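Long-range contacts in beta-mannosidase (Trichoderma harzianum, PDB 4CVU), which probably hydrolyses terminal, non-reducing beta-D-mannose residues of beta-mannosides, as a glycoside hydrolase of family 2: residues W38-Y44 / Q85-S91; D110-T114 / P208-Q213; A651-P657 / A674-F678. One frame throughout, in Å; residues are numbered along the deposited sequence.

Contact 1 (W38-Y44 / Q85-S91); sequences WTVTNEY and QNWTYTS. With NAG (2-acetamido-2-deoxy-beta-D-glucopyranose), chain C.
Trp38, Val40 and Gln85 lose the most surface where two extended segments pair antiparallel, their short strand axes 4.6 Å apart at 153°. The ladder runs from Trp38 opposite Ser91 to Thr41 opposite Thr88, and the register continues to Glu43 opposite Asn86. Thr39/Thr90 and Thr41/Thr88 are the hydrogen-bonded pairs: Thr39 N to Thr90 O, Thr90 N to Thr39 O and Thr88 N to Thr41 O are 2.9 Å, Thr41 N to Thr88 O 3.0 Å. Trp38 (chi1 m, chi2 95°) has Ser91 CB over the face of its six-membered ring, 4.0 Å from the centroid (CH-pi), and its CE3 lies 3.9 Å from Tyr89 CB. Val40 (t) sets CG2 3.6 Å from the Tyr89 ring centroid and CG1 3.7 Å from Trp87 CE3. At Glu43 (phi/psi -79°/-33°) the first segment leaves the extended conformation. Gln85 (p, t) turns OE1 into a shared acceptor, 3.1 Å from both Asn42 ND2 and Glu43 N, while its NE2 bonds Trp81 O; Asn42 ND2 also bonds Asn46 OD1. Glu43 OE1 accepts from Asn86 N (2.9 Å) and salt-bridges Arg161; Asn42 CB covers the Trp87 ring. On the threonine face, a water joins Thr39 O (3.0 Å), Thr41 OG1 (2.8 Å) and Thr90 OG1 (2.9 Å). Asn86 ND2, bonded to C1 of an N-linked NAG at 1.4 Å, also hydrogen-bonds Asn155 OD1. Strands 48-51 and 152-156 extend the sheet on the two sides. A hydrated threonine face and an aromatic, buried one suit a sheet of the beta-sandwich, the jelly-roll fold of galactose-binding-like domains.

Contact 2 (D110-T114 / P208-Q213); sequences DGLDT and PVGPWQ
Pro208 and Val209 open the second segment in extended conformation, beside Asp113 (chi1 t), whose carboxylate salt-bridges Lys193, itself bonded to Pro208 O. Val209 CA lies 3.1 Å from Asp113 O. Gly210 then forms a single antiparallel bridge with Asp113: Gly210 N to Asp113 O is 2.8 Å and Asp113 N to Gly210 O 2.9 Å. Its backbone angles, phi 150° and psi 179°, would jam any CB against the preceding carbonyl oxygen. Pro211 (-75°/88°) centres an inverse gamma turn, and its CB lies 4.2 Å from Leu112 CD2. Trp212 (chi1 p) stands against Gly111 and Asp113, with CD1 3.7 Å from Asp113 CB and NE1 bonded to Gln131 O; a CB on Gly111 would clash with this ring. Gln213 N makes a weak 3.3 Å bond to Gly111 O, and a water links Gly111 N (3.1 Å) to Gln213 O (2.9 Å). A cis peptide between Asp113 and Thr114 redirects the first segment. The Asp110 backbone hydrogen-bonds that of Pro214; its carboxylate salt-bridges Arg216. Loop 110-114 crosses from strand 103-109 to 116-120, and 208-213 leads into 215-221, so the pair lies where the two sheets of the galactose-binding-like beta-sandwich are connected.

Contact 3 (A651-P657 / A674-F678); sequences AVERYYP and ATQLF. With NAG (2-acetamido-2-deoxy-beta-D-glucopyranose), chain B.
This is apolar helix-to-helix packing at the C-terminal end of helix 638-655, where it and the following turn rest on the middle of helix 664-692. The short helical segments cross at 75° with axes 9.2 Å apart, and no hydrogen bond joins them. Phe678 (chi1 t) loses the most surface: Ala651 CB sits over its face, 3.5 Å from the centroid, and Tyr655 CD2 reaches its CE1 at 3.6 Å, the two rings slid apart. Val652 CG2 is 3.8 Å from Ala674 CB. Along the chain both helices fall between strands 592-595 and 702-705, consistent with the last beta-alpha-beta connection of the family's (beta/alpha)8 catalytic barrel. Tyr656 (m), the first residue to leave helical angles, puts its ring face on Leu677 CB, 4.3 Å from the centroid; its CE2 lies 3.6 Å from Phe678 CB and its OH bonds Asp681. Tyr656 and Leu677 also meet Tyr886 of strand 884-890. Glu653, out of reach of 674-678, accepts at OE2 a 2.7 Å hydrogen bond from O6 of a glycan NAG.

Contacts 1 and 2 belong to the same N-terminal galactose-binding-like domain and touch: Tyr89 CE2 lies 3.6 Å from Pro211 CD, so the face carrying Tyr89 packs on the loop 208-213. Contact 3 lies apart, its centre about 49 Å from that of contact 1 and 42 Å from that of contact 2. No two contacts hold the same elements: a strand pair, a loop pair and a helix pair. Contact 1, partly buried, is a regular ladder with waters on one side; contact 2, buried, is held by a few backbone hydrogen bonds between loops; contact 3, also buried, is carried by aromatic and aliphatic packing alone. Both contacts 1 and 3 border glycans.

Contact 1 (W38-Y44 / Q85-S91)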
loop_
_atom_site.group_PDB
_atom_site.type_symbol
_atom_site.label_atom_id
_atom_site.label_comp_id
_atom_site.label_asym_id
_atom_site.label_seq_id
_atom_site.Cartn_x
_atom_site.Cartn_y
_atom_site.Cartn_z
ATOM N N TRP A 38 -18.042 -22.585 -12.228
ATOM C CA TRP A 38 -18.524 -22.282 -10.870
ATOM C C TRP A 38 -18.886 -20.801 -10.627
ATOM O O TRP A 38 -18.185 -19.885 -11.082
ATOM C CB TRP A 38 -17.459 -22.721 -9.832
ATOM C CG TRP A 38 -17.288 -24.203 -9.811
ATOM C CD1 TRP A 38 -16.366 -24.921 -10.495
ATOM C CD2 TRP A 38 -18.086 -25.142 -9.096
ATOM N NE1 TRP A 38 -16.533 -26.241 -10.250
ATOM C CE2 TRP A 38 -17.602 -26.418 -9.414
ATOM C CE3 TRP A 38 -19.176 -25.029 -8.222
ATOM C CZ2 TRP A 38 -18.147 -27.592 -8.873
ATOM C CZ3 TRP A 38 -19.733 -26.190 -7.697
ATOM C CH2 TRP A 38 -19.206 -27.460 -8.018
ATOM N N THR A 39 -19.944 -20.588 -9.858
ATOM C CA THR A 39 -20.335 -19.287 -9.363
ATOM C C THR A 39 -20.404 -19.326 -7.845
ATOM O O THR A 39 -20.865 -20.304 -7.256
ATOM C CB THR A 39 -21.700 -18.851 -9.923
ATOM O OG1 THR A 39 -21.626 -18.807 -11.345
ATOM C CG2 THR A 39 -22.087 -17.461 -9.439
ATOM N N VAL A 40 -19.944 -18.261 -7.199
ATOM C CA VAL A 40 -19.963 -18.183 -5.732
ATOM C C VAL A 40 -20.921 -17.101 -5.283
ATOM O O VAL A 40 -20.827 -15.964 -5.757
ATOM C CB VAL A 40 -18.576 -17.877 -5.175
ATOM C CG1 VAL A 40 -18.629 -17.625 -3.664
ATOM C CG2 VAL A 40 -17.631 -19.045 -5.496
ATOM N N THR A 41 -21.817 -17.456 -4.362
ATOM C CA THR A 41 -22.799 -16.518 -3.821
ATOM C C THR A 41 -22.722 -16.509 -2.301
ATOM O O THR A 41 -22.428 -17.530 -1.694
ATOM C CB THR A 41 -24.250 -16.884 -4.198
ATOM O OG1 THR A 41 -24.475 -18.269 -3.929
ATOM C CG2 THR A 41 -24.523 -16.603 -5.688
ATOM N N ASN A 42 -23.024 -15.359 -1.707
ATOM C CA ASN A 42 -22.991 -15.229 -0.269
ATOM C C ASN A 42 -24.301 -15.692 0.345
ATOM O O ASN A 42 -25.135 -16.302 -0.329
ATOM C CB ASN A 42 -22.622 -13.800 0.118
ATOM C CG ASN A 42 -23.743 -12.808 -0.107
ATOM O OD1 ASN A 42 -24.436 -12.834 -1.133
ATOM N ND2 ASN A 42 -23.874 -11.867 0.835
ATOM N N GLU A 43 -24.479 -15.439 1.636
ATOM C CA GLU A 43 -25.686 -15.855 2.332
ATOM C C GLU A 43 -26.891 -14.943 2.079
ATOM O O GLU A 43 -28.025 -15.413 2.053
ATOM C CB GLU A 43 -25.403 -15.920 3.839
ATOM C CG GLU A 43 -26.529 -16.530 4.640
ATOM C CD GLU A 43 -26.147 -16.801 6.090
ATOM O OE1 GLU A 43 -24.939 -16.957 6.426
ATOM O OE2 GLU A 43 -27.075 -16.866 6.904
ATOM N N TYR A 44 -26.657 -13.654 1.890
ATOM C CA TYR A 44 -27.736 -12.685 1.847
ATOM C C TYR A 44 -28.184 -12.302 0.426
ATOM O O TYR A 44 -28.876 -11.316 0.243
ATOM C CB TYR A 44 -27.362 -11.473 2.729
ATOM C CG TYR A 44 -26.889 -11.931 4.108
ATOM C CD1 TYR A 44 -27.741 -12.647 4.957
ATOM C CD2 TYR A 44 -25.591 -11.702 4.537
ATOM C CE1 TYR A 44 -27.315 -13.097 6.193
ATOM C CE2 TYR A 44 -25.161 -12.142 5.779
ATOM C CZ TYR A 44 -26.028 -12.839 6.607
ATOM O OH TYR A 44 -25.595 -13.291 7.826
ATOM N N GLN A 85 -20.467 -15.543 7.586
ATOM C CA GLN A 85 -21.596 -16.015 6.775
ATOM C C GLN A 85 -21.325 -17.231 5.876
ATOM O O GLN A 85 -20.203 -17.620 5.683
ATOM C CB GLN A 85 -22.152 -14.890 5.938
ATOM C CG GLN A 85 -21.268 -14.502 4.794
ATOM C CD GLN A 85 -21.819 -13.325 4.029
ATOM O OE1 GLN A 85 -22.722 -13.485 3.270
ATOM N NE2 GLN A 85 -21.261 -12.151 4.234
ATOM N N ASN A 86 -22.383 -17.836 5.351
ATOM C CA ASN A 86 -22.292 -18.928 4.371
ATOM C C ASN A 86 -21.863 -18.518 2.971
ATOM O O ASN A 86 -22.201 -17.471 2.512
ATOM C CB ASN A 86 -23.615 -19.681 4.211
ATOM C CG ASN A 86 -23.975 -20.559 5.403
ATOM O OD1 ASN A 86 -23.744 -20.206 6.522
ATOM N ND2 ASN A 86 -24.556 -21.705 5.135
ATOM N N TRP A 87 -21.132 -19.376 2.299
ATOM C CA TRP A 87 -20.779 -19.189 0.896
ATOM C C TRP A 87 -21.132 -20.439 0.131
ATOM O O TRP A 87 -20.784 -21.522 0.524
ATOM C CB TRP A 87 -19.264 -18.867 0.742
ATOM C CG TRP A 87 -18.977 -17.570 1.370
ATOM C CD1 TRP A 87 -18.669 -17.360 2.688
ATOM C CD2 TRP A 87 -19.100 -16.284 0.766
ATOM N NE1 TRP A 87 -18.557 -16.019 2.930
ATOM C CE2 TRP A 87 -18.820 -15.332 1.767
ATOM C CE3 TRP A 87 -19.405 -15.845 -0.529
ATOM C CZ2 TRP A 87 -18.823 -13.948 1.518
ATOM C CZ3 TRP A 87 -19.391 -14.485 -0.792
ATOM C CH2 TRP A 87 -19.099 -13.545 0.233
ATOM N N THR A 88 -21.789 -20.282 -1.001
ATOM C CA THR A 88 -22.210 -21.425 -1.765
ATOM C C THR A 88 -21.526 -21.433 -3.115
ATOM O O THR A 88 -21.577 -20.419 -3.860
ATOM C CB THR A 88 -23.759 -21.461 -1.907
ATOM O OG1 THR A 88 -24.349 -21.648 -0.613
ATOM C CG2 THR A 88 -24.208 -22.561 -2.845
ATOM N N TYR A 89 -20.896 -22.570 -3.414
ATOM C CA TYR A 89 -20.279 -22.852 -4.728
ATOM C C TYR A 89 -21.291 -23.609 -5.597
ATOM O O TYR A 89 -21.704 -24.716 -5.251
ATOM C CB TYR A 89 -19.001 -23.683 -4.539
ATOM C CG TYR A 89 -17.785 -22.835 -4.160
ATOM C CD1 TYR A 89 -17.681 -22.250 -2.904
ATOM C CD2 TYR A 89 -16.754 -22.630 -5.069
ATOM C CE1 TYR A 89 -16.591 -21.461 -2.578
ATOM C CE2 TYR A 89 -15.655 -21.877 -4.746
ATOM C CZ TYR A 89 -15.566 -21.278 -3.504
ATOM O OH TYR A 89 -14.451 -20.480 -3.215
ATOM N N THR A 90 -21.693 -23.022 -6.722
ATOM C CA THR A 90 -22.721 -23.628 -7.586
ATOM C C THR A 90 -22.196 -23.787 -8.995
ATOM O O THR A 90 -21.695 -22.822 -9.567
ATOM C CB THR A 90 -23.961 -22.723 -7.644
ATOM O OG1 THR A 90 -24.444 -22.544 -6.314
ATOM C CG2 THR A 90 -25.064 -23.333 -8.529
ATOM N N SER A 91 -22.344 -24.992 -9.557
ATOM C CA SER A 91 -21.982 -25.239 -10.962
ATOM C C SER A 91 -23.068 -24.833 -11.928
ATOM O O SER A 91 -24.228 -24.688 -11.553
ATOM C CB SER A 91 -21.667 -26.722 -11.218
ATOM O OG SER A 91 -22.847 -27.489 -11.413
HETATM C C1 NAG C . -24.979 -22.639 6.095
HETATM C C2 NAG C . -26.471 -22.948 5.815
HETATM C C3 NAG C . -26.959 -24.073 6.717
HETATM C C4 NAG C . -26.020 -25.277 6.699
HETATM C C5 NAG C . -24.539 -24.849 6.862
HETATM C C6 NAG C . -23.560 -26.027 6.657
HETATM C C7 NAG C . -27.759 -21.067 4.989
HETATM C C8 NAG C . -28.605 -19.858 5.264
HETATM N N2 NAG C . -27.304 -21.768 6.023
HETATM O O3 NAG C . -28.259 -24.452 6.287
HETATM O O4 NAG C . -26.385 -26.131 7.773
HETATM O O5 NAG C . -24.205 -23.815 5.953
HETATM O O6 NAG C . -23.486 -26.427 5.298
HETATM O O7 NAG C . -27.508 -21.368 3.842
HETATM O O HOH W 1 -23.603 -19.793 -6.129
HETATM O O HOH W 2 -22.194 -21.529 -11.905
HETATM O O HOH W 3 -24.350 -19.159 0.792
#

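Contact 2 (D110-T114 / P208-Q213)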
loop_
_atom_site.group_PDB
_atom_site.type_symbol
_atom_site.label_atom_id
_atom_site.label_comp_id
_atom_site.label_asym_id
_atom_site.label_seq_id
_atom_site.Cartn_x
_atom_site.Cartn_y
_atom_site.Cartn_z
ATOM N N ASP A 110 -11.804 -34.711 -2.579
ATOM C CA ASP A 110 -10.574 -34.925 -1.822
ATOM C C ASP A 110 -10.435 -33.934 -0.641
ATOM O O ASP A 110 -9.648 -34.183 0.302
ATOM C CB ASP A 110 -9.344 -34.867 -2.725
ATOM C CG ASP A 110 -9.277 -36.026 -3.698
ATOM O OD1 ASP A 110 -10.159 -36.918 -3.696
ATOM O OD2 ASP A 110 -8.347 -36.032 -4.502
ATOM N N GLY A 111 -11.222 -32.855 -0.656
ATOM C CA GLY A 111 -11.259 -31.966 0.506
ATOM C C GLY A 111 -12.276 -30.847 0.403
ATOM O O GLY A 111 -12.308 -30.112 -0.595
ATOM N N LEU A 112 -13.122 -30.732 1.429
ATOM C CA LEU A 112 -14.088 -29.664 1.520
ATOM C C LEU A 112 -13.915 -29.011 2.886
ATOM O O LEU A 112 -13.826 -29.688 3.892
ATOM C CB LEU A 112 -15.514 -30.180 1.359
ATOM C CG LEU A 112 -15.832 -30.907 0.050
ATOM C CD1 LEU A 112 -17.132 -31.645 0.231
ATOM C CD2 LEU A 112 -15.894 -29.946 -1.147
ATOM N N ASP A 113 -13.859 -27.681 2.902
ATOM C CA ASP A 113 -13.451 -26.924 4.076
ATOM C C ASP A 113 -14.579 -26.012 4.474
ATOM O O ASP A 113 -14.871 -25.067 3.724
ATOM C CB ASP A 113 -12.205 -26.089 3.710
ATOM C CG ASP A 113 -11.629 -25.325 4.880
ATOM O OD1 ASP A 113 -11.993 -25.541 6.058
ATOM O OD2 ASP A 113 -10.731 -24.497 4.610
ATOM N N THR A 114 -15.295 -26.287 5.575
ATOM C CA THR A 114 -15.361 -27.574 6.284
ATOM C C THR A 114 -16.840 -28.114 6.334
ATOM O O THR A 114 -17.183 -29.044 5.617
ATOM C CB THR A 114 -14.762 -27.447 7.715
ATOM O OG1 THR A 114 -13.350 -27.301 7.618
ATOM C CG2 THR A 114 -15.049 -28.673 8.564
ATOM N N PRO A 208 -11.320 -19.464 6.291
ATOM C CA PRO A 208 -11.775 -19.636 4.905
ATOM C C PRO A 208 -12.558 -20.928 4.718
ATOM O O PRO A 208 -12.465 -21.867 5.556
ATOM C CB PRO A 208 -10.468 -19.648 4.131
ATOM C CG PRO A 208 -9.491 -20.263 5.094
ATOM C CD PRO A 208 -9.866 -19.595 6.389
ATOM N N VAL A 209 -13.372 -20.947 3.667
ATOM C CA VAL A 209 -14.216 -22.106 3.350
ATOM C C VAL A 209 -14.256 -22.270 1.854
ATOM O O VAL A 209 -14.117 -21.284 1.117
ATOM C CB VAL A 209 -15.660 -22.018 3.874
ATOM C CG1 VAL A 209 -15.670 -21.952 5.402
ATOM C CG2 VAL A 209 -16.400 -20.819 3.300
ATOM N N GLY A 210 -14.434 -23.514 1.428
ATOM C CA GLY A 210 -14.547 -23.823 0.005
ATOM C C GLY A 210 -14.022 -25.207 -0.337
ATOM O O GLY A 210 -13.535 -25.938 0.554
ATOM N N PRO A 211 -14.104 -25.568 -1.625
ATOM C CA PRO A 211 -13.574 -26.812 -2.104
ATOM C C PRO A 211 -12.060 -26.675 -2.158
ATOM O O PRO A 211 -11.489 -26.290 -3.178
ATOM C CB PRO A 211 -14.212 -26.946 -3.497
ATOM C CG PRO A 211 -14.360 -25.560 -3.971
ATOM C CD PRO A 211 -14.634 -24.744 -2.733
ATOM N N TRP A 212 -11.410 -26.971 -1.048
ATOM C CA TRP A 212 -10.013 -26.661 -0.879
ATOM C C TRP A 212 -9.045 -27.646 -1.493
ATOM O O TRP A 212 -7.869 -27.393 -1.558
ATOM C CB TRP A 212 -9.715 -26.468 0.601
ATOM C CG TRP A 212 -9.425 -27.660 1.333
ATOM C CD1 TRP A 212 -10.309 -28.571 1.804
ATOM C CD2 TRP A 212 -8.140 -28.095 1.757
ATOM N NE1 TRP A 212 -9.648 -29.554 2.491
ATOM C CE2 TRP A 212 -8.314 -29.267 2.486
ATOM C CE3 TRP A 212 -6.853 -27.593 1.599
ATOM C CZ2 TRP A 212 -7.257 -29.966 3.016
ATOM C CZ3 TRP A 212 -5.811 -28.270 2.169
ATOM C CH2 TRP A 212 -6.013 -29.458 2.836
ATOM N N GLN A 213 -9.549 -28.783 -1.923
ATOM C CA GLN A 213 -8.746 -29.777 -2.607
ATOM C C GLN A 213 -9.517 -30.295 -3.824
ATOM O O GLN A 213 -10.671 -30.004 -3.999
ATOM C CB GLN A 213 -8.374 -30.916 -1.686
ATOM C CG GLN A 213 -7.344 -30.575 -0.638
ATOM C CD GLN A 213 -5.932 -30.477 -1.176
ATOM O OE1 GLN A 213 -5.312 -31.462 -1.520
ATOM N NE2 GLN A 213 -5.405 -29.275 -1.211
HETATM O O HOH W 4 -12.867 -31.654 -3.043
#

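Contact 3 (A651-P657 / A674-F678)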
loop_
_atom_site.group_PDB
_atom_site.type_symbol
_atom_site.label_atom_id
_atom_site.label_comp_id
_atom_site.label_asym_id
_atom_site.label_seq_id
_atom_site.Cartn_x
_atom_site.Cartn_y
_atom_site.Cartn_z
ATOM N N ALA A 651 15.612 -6.465 23.601
ATOM C CA ALA A 651 16.646 -7.309 23.059
ATOM C C ALA A 651 17.717 -6.485 22.343
ATOM O O ALA A 651 18.899 -6.629 22.630
ATOM C CB ALA A 651 16.043 -8.351 22.121
ATOM N N VAL A 652 17.284 -5.653 21.394
ATOM C CA VAL A 652 18.169 -4.784 20.681
ATOM C C VAL A 652 18.904 -3.821 21.621
ATOM O O VAL A 652 20.098 -3.686 21.523
ATOM C CB VAL A 652 17.426 -3.938 19.617
ATOM C CG1 VAL A 652 18.367 -2.914 19.040
ATOM C CG2 VAL A 652 16.879 -4.810 18.509
ATOM N N GLU A 653 18.168 -3.171 22.526
ATOM C CA GLU A 653 18.742 -2.132 23.357
ATOM C C GLU A 653 19.815 -2.720 24.239
ATOM O O GLU A 653 20.802 -2.080 24.500
ATOM C CB GLU A 653 17.698 -1.424 24.221
ATOM C CG GLU A 653 16.782 -0.483 23.448
ATOM C CD GLU A 653 15.609 0.015 24.270
ATOM O OE1 GLU A 653 15.359 -0.478 25.400
ATOM O OE2 GLU A 653 14.953 0.935 23.779
ATOM N N ARG A 654 19.631 -3.963 24.644
ATOM C CA ARG A 654 20.572 -4.598 25.582
ATOM C C ARG A 654 21.870 -5.031 24.916
ATOM O O ARG A 654 22.911 -5.021 25.570
ATOM C CB ARG A 654 19.936 -5.789 26.259
ATOM C CG ARG A 654 20.839 -6.457 27.292
ATOM C CD ARG A 654 20.140 -7.641 27.954
ATOM N NE ARG A 654 19.181 -7.240 28.984
ATOM C CZ ARG A 654 19.479 -7.038 30.278
ATOM N NH1 ARG A 654 20.711 -7.174 30.738
ATOM N NH2 ARG A 654 18.520 -6.676 31.115
ATOM N N TYR A 655 21.812 -5.355 23.616
ATOM C CA TYR A 655 22.923 -6.026 22.946
ATOM C C TYR A 655 23.475 -5.376 21.683
ATOM O O TYR A 655 24.673 -5.539 21.400
ATOM C CB TYR A 655 22.529 -7.478 22.612
ATOM C CG TYR A 655 22.307 -8.331 23.832
ATOM C CD1 TYR A 655 23.374 -8.736 24.638
ATOM C CD2 TYR A 655 21.043 -8.739 24.180
ATOM C CE1 TYR A 655 23.162 -9.539 25.754
ATOM C CE2 TYR A 655 20.826 -9.520 25.289
ATOM C CZ TYR A 655 21.878 -9.910 26.078
ATOM O OH TYR A 655 21.631 -10.696 27.169
ATOM N N TYR A 656 22.633 -4.648 20.948
ATOM C CA TYR A 656 22.993 -4.154 19.610
ATOM C C TYR A 656 22.886 -2.640 19.437
ATOM O O TYR A 656 22.091 -1.990 20.092
ATOM C CB TYR A 656 22.143 -4.852 18.557
ATOM C CG TYR A 656 22.420 -6.318 18.528
ATOM C CD1 TYR A 656 23.439 -6.830 17.748
ATOM C CD2 TYR A 656 21.726 -7.180 19.365
ATOM C CE1 TYR A 656 23.748 -8.196 17.756
ATOM C CE2 TYR A 656 22.012 -8.531 19.399
ATOM C CZ TYR A 656 23.027 -9.034 18.608
ATOM O OH TYR A 656 23.276 -10.373 18.683
ATOM N N PRO A 657 23.663 -2.069 18.512
ATOM C CA PRO A 657 23.543 -0.620 18.402
ATOM C C PRO A 657 22.086 -0.281 18.112
ATOM O O PRO A 657 21.425 -1.056 17.458
ATOM C CB PRO A 657 24.473 -0.274 17.234
ATOM C CG PRO A 657 25.416 -1.443 17.136
ATOM C CD PRO A 657 24.597 -2.624 17.525
ATOM N N ALA A 674 18.192 -4.903 13.187
ATOM C CA ALA A 674 18.761 -5.195 14.541
ATOM C C ALA A 674 18.033 -6.297 15.293
ATOM O O ALA A 674 18.683 -7.086 16.021
ATOM C CB ALA A 674 18.834 -3.923 15.386
ATOM N N THR A 675 16.691 -6.317 15.212
ATOM C CA THR A 675 15.895 -7.397 15.816
ATOM C C THR A 675 16.299 -8.724 15.222
ATOM O O THR A 675 16.373 -9.728 15.940
ATOM C CB THR A 675 14.357 -7.200 15.754
ATOM O OG1 THR A 675 13.877 -7.327 14.386
ATOM C CG2 THR A 675 13.949 -5.862 16.308
ATOM N N GLN A 676 16.596 -8.746 13.910
ATOM C CA GLN A 676 17.036 -9.964 13.254
ATOM C C GLN A 676 18.419 -10.419 13.694
ATOM O O GLN A 676 18.676 -11.573 13.693
ATOM C CB GLN A 676 17.068 -9.778 11.724
ATOM C CG GLN A 676 15.683 -9.693 11.174
ATOM C CD GLN A 676 15.667 -9.750 9.672
ATOM O OE1 GLN A 676 16.638 -10.144 9.033
ATOM N NE2 GLN A 676 14.533 -9.439 9.114
ATOM N N LEU A 677 19.301 -9.485 14.027
ATOM C CA LEU A 677 20.639 -9.823 14.442
ATOM C C LEU A 677 20.577 -10.520 15.781
ATOM O O LEU A 677 21.363 -11.457 16.040
ATOM C CB LEU A 677 21.516 -8.580 14.568
ATOM C CG LEU A 677 21.878 -7.812 13.283
ATOM C CD1 LEU A 677 22.743 -6.633 13.663
ATOM C CD2 LEU A 677 22.597 -8.695 12.261
ATOM N N PHE A 678 19.687 -10.024 16.639
ATOM C CA PHE A 678 19.569 -10.593 18.001
ATOM C C PHE A 678 19.023 -12.029 17.883
ATOM O O PHE A 678 19.596 -12.937 18.427
ATOM C CB PHE A 678 18.652 -9.757 18.893
ATOM C CG PHE A 678 18.318 -10.449 20.161
ATOM C CD1 PHE A 678 19.170 -10.375 21.242
ATOM C CD2 PHE A 678 17.200 -11.227 20.250
ATOM C CE1 PHE A 678 18.903 -11.066 22.407
ATOM C CE2 PHE A 678 16.930 -11.938 21.392
ATOM C CZ PHE A 678 17.779 -11.848 22.484
HETATM C C1 NAG B . 8.980 0.801 26.044
HETATM C C2 NAG B . 8.580 0.200 27.390
HETATM C C3 NAG B . 9.396 0.747 28.532
HETATM C C4 NAG B . 10.872 0.630 28.219
HETATM C C5 NAG B . 11.156 1.300 26.888
HETATM C C6 NAG B . 12.627 1.132 26.508
HETATM C C7 NAG B . 6.278 -0.468 27.916
HETATM C C8 NAG B . 4.863 -0.001 28.088
HETATM N N2 NAG B . 7.183 0.478 27.623
HETATM O O3 NAG B . 9.120 -0.030 29.661
HETATM O O4 NAG B . 11.628 1.238 29.246
HETATM O O5 NAG B . 10.376 0.710 25.861
HETATM O O6 NAG B . 12.789 1.584 25.185
HETATM O O7 NAG B . 6.544 -1.662 28.071
#